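Local coordinates for protein pseudopodium-enriched atypical kinase 1 (PDB 6BHC) that is a human pseudokinase with an unusual catalytic cleft and forms dimers in a novel way, probably acting in signalling as a scaffold rather than by phosphotransfer, at residues V107-Q118 and R237-Q248; S55-K63 and Y74-P82. The protein carries 1 engineered substitution. One frame throughout, in Å; residues are numbered along the deposited sequence.

Contact 1: V107-Q118 and R237-Q248; sequences VRQSLAVHFNIQ and RLIVSNFSQAKQ
The guanidinium of Arg237 lies flat on one face of the Phe115 ring, their planes 8° apart and their centres 4.0 Å apart, displaced toward the rim. Arg237 CD adds a CH-pi contact over the ring, 3.4 Å from Phe115 CZ, while Asn116 OD1 lies in plane at the ring edge. The Phe243 ring is met obliquely by Arg108 CD, Leu111 CD1 and Ile117 CG2, the last 4.0 Å from Phe243 CZ; water 1 lies at its edge. Gln118 CG lies over one face of the Arg108 guanidinium, near its rim.

Arg237 runs out extended, CG anti to its backbone N (chi1 171°), and this reach brings two nitrogens side-on to a single acceptor, Phe115 O: NE at 2.9 Å, in the carbonyl plane, and NH2 at 3.1 Å, tilted from it. Beyond, Asn116 ND2 gives Leu238 O a nearly straight bond of 2.9 Å (174°). The backbones bridge once, at Ile117 and Val240: Val240 N binds Asn116 O at 2.8 Å, and Gln118 N binds Val240 O.

His114-Phe115-Asn116 matches the HxN motif of the kinase αC-β4 loop, here fastened to strand 237-240, the β8 position. Asn242-Phe243-Ser244 stands where active kinases carry Asp-Phe-Gly. Gln118 OE1 accepts from water 1, which in turn accepts from Asn242 N, and from Lys89 NZ; Gln118 NE2 binds Tyr73. Arg108 forms a salt bridge to Asp120.

The strand 237-240 end is thus held mainly by hydrogen bonds and the Phe243 end mainly by side-chain packing. The buried Arg237 charge is probably eased by the ring and the doubly gripped carbonyl, and Phe243 sits against helix 104-109 and its following loop, much as the Asp-Phe-Gly phenylalanine does in DFG-in kinases; an asparagine in the aspartate's place fits a pseudokinase.

Contact 2: S55-K63 and Y74-P82; sequences SDFRLTSDK and YTASYAKDP
Arg58 and Ser77 form the hydrogen-bonded pair at the middle of an antiparallel β1-β2 hairpin of the kinase N-lobe, with Arg58 N and Ser77 N each bonded to the other residue's carbonyl. The Arg58 side chain, bent at chi2 (85°) and chi3 (55°), folds back to grip the same partner side-on: NE binds Ser77 O at 3.0 Å and NH2 binds Ser77 OG at 3.1 Å. Arg58 N and NE come to Ser77 O from opposite faces of its carbonyl plane. Ala79 CA lies over one face of the guanidinium.

On the other side of the sheet, the non-hydrogen-bonded pairs Phe57-Tyr78 and Leu59-Ala76 build an apolar layer. The two rings form an offset stack, centroids 4.8 Å apart and planes at 22°, with Phe57 CZ 3.6 Å from Tyr78 CD1. Leu59 CD2 touches both Tyr74 CB, 3.7 Å away, and Ala76 CB.

A second shell holds these groups in place. Ser77 OG donates to Pro82 O at 3.0 Å, tying strand 74-78 to the chain just beyond the Tyr78-Asp81 turn. With alanine in place of Ser77, Arg58 NH2 and Pro82 O would probably both lose their mate, leaving the outer end of the guanidinium freer to swing. Phe57 and Ala76 pack on Val88 of strand 85-91, and Tyr74 OH is bonded to Leu132 O. Ser61 OG closes an ST turn by accepting from Lys63 N. Next to that turn, water 2 accepts from Thr75 N at 3.1 Å and donates to Lys63 O at 3.2 Å.

Overall arrangement
Contact 2 belongs to the outer part of the N-lobe, its centre about 29 Å from the centre of the chain, whereas contact 1 lies deep, about 11 Å from it, where the N-lobe meets the catalytic-loop side of the cleft. Their centres are about 24 Å apart and their nearest atoms about 10 Å, so they do not touch. Strand 85-91 relates them: Val88 takes the apolar side of the 55-63/74-82 hairpin, and the adjacent Lys89, at the position of the conserved kinase lysine, reaches into contact 1. The cleft side of contact 1 meets Asn208 and His201, so the Ser241-Asn242 part probably borders the catalytic cleft, while contact 2 is a strand pair of the sheet that probably roofs it.

Contact 1: V107-Q118 and R237-Q248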
# COMPACT_ATOMS: atom_id res chain seq x y z
N VAL A 107 12.67 32.66 -20.01
CA VAL A 107 13.22 32.23 -18.73
C VAL A 107 12.59 30.91 -18.29
O VAL A 107 13.28 30.01 -17.80
CB VAL A 107 13.03 33.33 -17.67
CG1 VAL A 107 13.47 32.84 -16.30
CG2 VAL A 107 13.81 34.57 -18.07
N ARG A 108 11.28 30.77 -18.47
CA ARG A 108 10.57 29.58 -18.00
C ARG A 108 10.85 28.36 -18.87
O ARG A 108 10.83 27.23 -18.36
CB ARG A 108 9.07 29.86 -17.93
CG ARG A 108 8.26 28.79 -17.21
CD ARG A 108 6.85 29.28 -16.95
NE ARG A 108 6.20 29.76 -18.17
CZ ARG A 108 5.60 28.98 -19.06
NH1 ARG A 108 5.56 27.67 -18.87
NH2 ARG A 108 5.04 29.51 -20.13
N GLN A 109 11.10 28.55 -20.17
CA GLN A 109 11.39 27.42 -21.04
C GLN A 109 12.73 26.78 -20.74
O GLN A 109 12.93 25.59 -21.03
CB GLN A 109 11.33 27.86 -22.51
CG GLN A 109 11.36 26.73 -23.53
CD GLN A 109 11.25 27.25 -24.95
OE1 GLN A 109 10.96 28.42 -25.17
NE2 GLN A 109 11.47 26.37 -25.92
N SER A 110 13.66 27.53 -20.15
CA SER A 110 14.98 26.99 -19.80
C SER A 110 14.97 26.16 -18.52
O SER A 110 16.02 25.64 -18.14
CB SER A 110 15.99 28.14 -19.67
OG SER A 110 15.62 29.03 -18.63
N LEU A 111 13.82 26.02 -17.86
CA LEU A 111 13.73 25.28 -16.61
C LEU A 111 13.17 23.89 -16.85
O LEU A 111 12.24 23.71 -17.65
CB LEU A 111 12.83 26.02 -15.61
CG LEU A 111 13.08 27.52 -15.42
CD1 LEU A 111 12.02 28.11 -14.50
CD2 LEU A 111 14.47 27.78 -14.88
N ALA A 112 13.74 22.90 -16.17
CA ALA A 112 13.17 21.56 -16.19
C ALA A 112 11.79 21.58 -15.55
O ALA A 112 11.48 22.42 -14.70
CB ALA A 112 14.08 20.58 -15.45
N VAL A 113 10.94 20.65 -15.98
CA VAL A 113 9.55 20.65 -15.54
C VAL A 113 9.48 20.46 -14.02
O VAL A 113 10.32 19.78 -13.42
CB VAL A 113 8.73 19.57 -16.27
CG1 VAL A 113 8.73 19.84 -17.77
CG2 VAL A 113 9.28 18.19 -15.97
N HIS A 114 8.49 21.09 -13.41
CA HIS A 114 8.28 21.00 -11.98
C HIS A 114 6.79 21.06 -11.70
O HIS A 114 6.03 21.74 -12.40
CB HIS A 114 9.01 22.12 -11.22
CG HIS A 114 9.04 21.92 -9.74
ND1 HIS A 114 8.02 22.31 -8.91
CD2 HIS A 114 9.98 21.36 -8.94
CE1 HIS A 114 8.33 22.01 -7.66
NE2 HIS A 114 9.52 21.43 -7.65
N PHE A 115 6.38 20.34 -10.65
CA PHE A 115 4.96 20.21 -10.32
C PHE A 115 4.30 21.56 -10.04
O PHE A 115 3.11 21.74 -10.32
CB PHE A 115 4.81 19.28 -9.11
CG PHE A 115 3.40 18.92 -8.77
CD1 PHE A 115 2.68 18.03 -9.56
CD2 PHE A 115 2.79 19.44 -7.64
CE1 PHE A 115 1.38 17.68 -9.24
CE2 PHE A 115 1.49 19.10 -7.32
CZ PHE A 115 0.79 18.22 -8.12
N ASN A 116 5.06 22.52 -9.51
CA ASN A 116 4.52 23.80 -9.07
C ASN A 116 4.97 24.97 -9.94
O ASN A 116 4.84 26.12 -9.53
CB ASN A 116 4.89 24.05 -7.61
CG ASN A 116 4.41 22.95 -6.69
OD1 ASN A 116 5.20 22.21 -6.12
ND2 ASN A 116 3.09 22.84 -6.55
N ILE A 117 5.48 24.69 -11.14
CA ILE A 117 5.90 25.73 -12.07
C ILE A 117 5.17 25.50 -13.39
O ILE A 117 5.05 24.36 -13.85
CB ILE A 117 7.43 25.74 -12.27
CG1 ILE A 117 8.12 26.03 -10.93
CG2 ILE A 117 7.83 26.78 -13.31
CD1 ILE A 117 9.62 26.18 -11.03
N GLN A 118 4.67 26.58 -13.98
CA GLN A 118 3.80 26.47 -15.15
C GLN A 118 4.55 25.88 -16.34
O GLN A 118 5.67 26.28 -16.65
CB GLN A 118 3.23 27.84 -15.51
CG GLN A 118 2.24 27.79 -16.66
CD GLN A 118 1.49 29.09 -16.84
OE1 GLN A 118 2.09 30.17 -16.84
NE2 GLN A 118 0.18 29.00 -17.00
N ARG A 237 -3.59 22.18 -6.37
CA ARG A 237 -2.24 22.19 -6.91
C ARG A 237 -1.86 23.62 -7.28
O ARG A 237 -2.48 24.22 -8.17
CB ARG A 237 -2.13 21.27 -8.12
CG ARG A 237 -0.81 21.40 -8.87
CD ARG A 237 -0.77 20.48 -10.08
NE ARG A 237 0.44 20.65 -10.87
CZ ARG A 237 0.72 19.97 -11.97
NH1 ARG A 237 -0.13 19.06 -12.42
NH2 ARG A 237 1.85 20.19 -12.63
N LEU A 238 -0.85 24.16 -6.61
CA LEU A 238 -0.40 25.52 -6.86
C LEU A 238 0.62 25.53 -7.98
O LEU A 238 1.48 24.65 -8.07
CB LEU A 238 0.20 26.14 -5.59
CG LEU A 238 0.70 27.59 -5.66
CD1 LEU A 238 0.38 28.33 -4.37
CD2 LEU A 238 2.19 27.64 -5.93
N ILE A 239 0.53 26.54 -8.85
CA ILE A 239 1.40 26.67 -10.01
C ILE A 239 1.89 28.11 -10.09
O ILE A 239 1.08 29.04 -10.18
CB ILE A 239 0.68 26.26 -11.30
CG1 ILE A 239 0.52 24.74 -11.36
CG2 ILE A 239 1.43 26.77 -12.52
CD1 ILE A 239 -0.07 24.22 -12.65
N VAL A 240 3.21 28.29 -10.04
CA VAL A 240 3.81 29.61 -10.14
C VAL A 240 3.88 30.01 -11.61
O VAL A 240 4.35 29.23 -12.45
CB VAL A 240 5.21 29.63 -9.50
CG1 VAL A 240 5.77 31.04 -9.51
CG2 VAL A 240 5.15 29.08 -8.09
N SER A 241 3.41 31.21 -11.93
CA SER A 241 3.38 31.68 -13.30
C SER A 241 3.85 33.13 -13.35
O SER A 241 4.24 33.72 -12.34
CB SER A 241 1.97 31.55 -13.89
OG SER A 241 1.08 32.47 -13.28
N ASN A 242 3.81 33.69 -14.56
CA ASN A 242 4.19 35.07 -14.83
C ASN A 242 5.65 35.33 -14.47
O ASN A 242 5.95 35.87 -13.40
CB ASN A 242 3.28 36.04 -14.07
CG ASN A 242 3.47 37.47 -14.52
OD1 ASN A 242 4.18 37.74 -15.50
ND2 ASN A 242 2.82 38.40 -13.83
N PHE A 243 6.56 34.97 -15.38
CA PHE A 243 7.98 35.22 -15.22
C PHE A 243 8.44 36.44 -16.01
O PHE A 243 9.57 36.46 -16.52
CB PHE A 243 8.78 33.98 -15.62
CG PHE A 243 8.66 32.84 -14.65
CD1 PHE A 243 7.53 32.05 -14.61
CD2 PHE A 243 9.70 32.56 -13.77
CE1 PHE A 243 7.42 31.01 -13.71
CE2 PHE A 243 9.60 31.52 -12.87
CZ PHE A 243 8.46 30.74 -12.84
N SER A 244 7.59 37.46 -16.12
CA SER A 244 7.95 38.64 -16.90
C SER A 244 9.02 39.47 -16.22
O SER A 244 9.79 40.17 -16.90
CB SER A 244 6.71 39.50 -17.16
OG SER A 244 5.66 38.73 -17.73
N GLN A 245 9.09 39.43 -14.89
CA GLN A 245 10.07 40.19 -14.13
C GLN A 245 11.24 39.34 -13.66
O GLN A 245 12.05 39.80 -12.85
CB GLN A 245 9.40 40.85 -12.92
CG GLN A 245 8.10 41.58 -13.22
CD GLN A 245 8.32 42.95 -13.82
OE1 GLN A 245 8.49 43.10 -15.02
NE2 GLN A 245 8.31 43.97 -12.96
N ALA A 246 11.34 38.10 -14.14
CA ALA A 246 12.34 37.17 -13.63
C ALA A 246 13.75 37.61 -14.01
O ALA A 246 14.00 38.06 -15.13
CB ALA A 246 12.07 35.76 -14.15
N LYS A 247 14.67 37.47 -13.06
CA LYS A 247 16.08 37.77 -13.27
C LYS A 247 16.86 36.48 -13.46
O LYS A 247 16.60 35.48 -12.78
CB LYS A 247 16.65 38.57 -12.10
CG LYS A 247 15.95 39.89 -11.84
CD LYS A 247 16.11 40.84 -13.01
CE LYS A 247 15.46 42.18 -12.72
NZ LYS A 247 15.62 43.13 -13.86
N GLN A 248 17.82 36.51 -14.38
CA GLN A 248 18.65 35.36 -14.70
C GLN A 248 20.11 35.76 -14.52
O GLN A 248 20.65 36.52 -15.32
CB GLN A 248 18.39 34.88 -16.13
CG GLN A 248 19.34 33.79 -16.61
CD GLN A 248 18.91 32.40 -16.18
OE1 GLN A 248 17.76 32.00 -16.39
NE2 GLN A 248 19.82 31.66 -15.57
O HOH W 1 4.24 31.58 -16.69

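Contact 2: S55-K63 and Y74-P82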
# COMPACT_ATOMS: atom_id res chain seq x y z
N SER A 55 -7.74 29.15 -34.99
CA SER A 55 -9.02 28.53 -35.31
C SER A 55 -9.10 27.08 -34.86
O SER A 55 -10.21 26.52 -34.79
CB SER A 55 -9.28 28.62 -36.82
OG SER A 55 -10.51 28.01 -37.16
N ASP A 56 -7.97 26.44 -34.56
CA ASP A 56 -7.95 25.06 -34.11
C ASP A 56 -8.29 24.91 -32.63
O ASP A 56 -8.39 23.78 -32.15
CB ASP A 56 -6.58 24.43 -34.39
CG ASP A 56 -6.35 24.16 -35.86
OD1 ASP A 56 -7.34 23.98 -36.59
OD2 ASP A 56 -5.17 24.13 -36.28
N PHE A 57 -8.46 26.01 -31.91
CA PHE A 57 -8.79 25.98 -30.49
C PHE A 57 -10.21 26.50 -30.32
O PHE A 57 -10.44 27.71 -30.33
CB PHE A 57 -7.79 26.79 -29.67
CG PHE A 57 -6.43 26.16 -29.59
CD1 PHE A 57 -5.46 26.45 -30.54
CD2 PHE A 57 -6.12 25.27 -28.57
CE1 PHE A 57 -4.21 25.86 -30.47
CE2 PHE A 57 -4.87 24.68 -28.49
CZ PHE A 57 -3.91 24.98 -29.44
N ARG A 58 -11.16 25.58 -30.17
CA ARG A 58 -12.56 25.94 -29.98
C ARG A 58 -12.79 26.19 -28.49
O ARG A 58 -12.72 25.26 -27.68
CB ARG A 58 -13.48 24.83 -30.49
CG ARG A 58 -13.47 24.64 -32.01
CD ARG A 58 -12.33 23.74 -32.46
NE ARG A 58 -12.35 22.45 -31.78
CZ ARG A 58 -13.05 21.39 -32.19
NH1 ARG A 58 -13.78 21.47 -33.29
NH2 ARG A 58 -13.01 20.26 -31.51
N LEU A 59 -13.04 27.44 -28.13
CA LEU A 59 -13.28 27.78 -26.74
C LEU A 59 -14.58 27.15 -26.26
O LEU A 59 -15.64 27.33 -26.87
CB LEU A 59 -13.33 29.30 -26.56
CG LEU A 59 -12.07 30.07 -26.98
CD1 LEU A 59 -12.20 31.54 -26.62
CD2 LEU A 59 -10.84 29.46 -26.34
N THR A 60 -14.50 26.41 -25.16
CA THR A 60 -15.66 25.73 -24.60
C THR A 60 -16.59 26.67 -23.84
O THR A 60 -17.68 26.25 -23.44
CB THR A 60 -15.21 24.60 -23.68
OG1 THR A 60 -14.46 25.15 -22.59
CG2 THR A 60 -14.35 23.61 -24.44
N SER A 61 -16.19 27.93 -23.64
CA SER A 61 -17.01 28.89 -22.92
C SER A 61 -16.53 30.29 -23.28
O SER A 61 -15.38 30.49 -23.68
CB SER A 61 -16.94 28.67 -21.41
OG SER A 61 -17.63 29.69 -20.71
N ASP A 62 -17.43 31.26 -23.15
CA ASP A 62 -17.09 32.65 -23.39
C ASP A 62 -16.64 33.38 -22.13
O ASP A 62 -15.99 34.43 -22.24
CB ASP A 62 -18.27 33.39 -24.03
CG ASP A 62 -18.49 32.99 -25.47
OD1 ASP A 62 -17.55 32.46 -26.09
OD2 ASP A 62 -19.61 33.21 -25.99
N LYS A 63 -16.99 32.86 -20.94
CA LYS A 63 -16.37 33.53 -19.81
C LYS A 63 -15.00 32.93 -19.52
O LYS A 63 -14.79 31.73 -19.74
CB LYS A 63 -17.26 33.42 -18.57
CG LYS A 63 -17.37 32.03 -17.98
CD LYS A 63 -18.12 32.04 -16.66
CE LYS A 63 -17.41 32.92 -15.64
NZ LYS A 63 -18.13 32.95 -14.33
N TYR A 74 -8.74 30.59 -21.07
CA TYR A 74 -9.97 30.01 -21.59
C TYR A 74 -9.76 28.52 -21.83
O TYR A 74 -8.77 28.13 -22.46
CB TYR A 74 -10.40 30.69 -22.90
CG TYR A 74 -10.89 32.11 -22.74
CD1 TYR A 74 -10.00 33.18 -22.80
CD2 TYR A 74 -12.24 32.39 -22.55
CE1 TYR A 74 -10.45 34.48 -22.66
CE2 TYR A 74 -12.69 33.68 -22.41
CZ TYR A 74 -11.79 34.73 -22.47
OH TYR A 74 -12.23 36.02 -22.33
N THR A 75 -10.68 27.70 -21.34
CA THR A 75 -10.66 26.29 -21.67
C THR A 75 -11.02 26.11 -23.14
O THR A 75 -11.91 26.77 -23.66
CB THR A 75 -11.65 25.51 -20.79
OG1 THR A 75 -12.98 25.99 -21.03
CG2 THR A 75 -11.30 25.70 -19.33
N ALA A 76 -10.30 25.21 -23.81
CA ALA A 76 -10.46 25.04 -25.25
C ALA A 76 -10.34 23.57 -25.63
O ALA A 76 -9.73 22.77 -24.92
CB ALA A 76 -9.43 25.87 -26.03
N SER A 77 -10.95 23.24 -26.76
CA SER A 77 -10.85 21.92 -27.37
C SER A 77 -9.95 22.03 -28.59
O SER A 77 -10.33 22.64 -29.59
CB SER A 77 -12.23 21.39 -27.74
OG SER A 77 -12.14 20.22 -28.53
N TYR A 78 -8.76 21.45 -28.51
CA TYR A 78 -7.82 21.47 -29.62
C TYR A 78 -8.37 20.63 -30.77
O TYR A 78 -8.80 19.49 -30.57
CB TYR A 78 -6.46 20.95 -29.18
CG TYR A 78 -5.37 21.04 -30.23
CD1 TYR A 78 -5.31 22.12 -31.10
CD2 TYR A 78 -4.40 20.05 -30.33
CE1 TYR A 78 -4.31 22.21 -32.05
CE2 TYR A 78 -3.40 20.13 -31.28
CZ TYR A 78 -3.36 21.21 -32.14
OH TYR A 78 -2.37 21.29 -33.09
N ALA A 79 -8.36 21.20 -31.98
CA ALA A 79 -9.00 20.54 -33.12
C ALA A 79 -8.34 19.21 -33.46
O ALA A 79 -9.00 18.30 -33.95
CB ALA A 79 -8.99 21.46 -34.34
N LYS A 80 -7.04 19.09 -33.21
CA LYS A 80 -6.31 17.86 -33.51
C LYS A 80 -6.30 16.87 -32.35
O LYS A 80 -5.74 15.78 -32.49
CB LYS A 80 -4.88 18.19 -33.94
CG LYS A 80 -4.81 19.15 -35.12
CD LYS A 80 -3.38 19.38 -35.59
CE LYS A 80 -3.34 20.35 -36.75
NZ LYS A 80 -1.95 20.56 -37.25
N ASP A 81 -6.92 17.22 -31.22
CA ASP A 81 -7.05 16.36 -30.05
C ASP A 81 -8.22 16.87 -29.21
O ASP A 81 -8.00 17.50 -28.17
CB ASP A 81 -5.76 16.34 -29.25
CG ASP A 81 -5.79 15.33 -28.12
OD1 ASP A 81 -6.49 14.31 -28.25
OD2 ASP A 81 -5.10 15.55 -27.10
N PRO A 82 -9.46 16.63 -29.64
CA PRO A 82 -10.60 17.38 -29.10
C PRO A 82 -11.10 16.94 -27.74
O PRO A 82 -12.01 17.58 -27.20
CB PRO A 82 -11.68 17.15 -30.17
CG PRO A 82 -11.36 15.81 -30.72
CD PRO A 82 -9.86 15.68 -30.70
O HOH W 2 -13.24 29.00 -20.11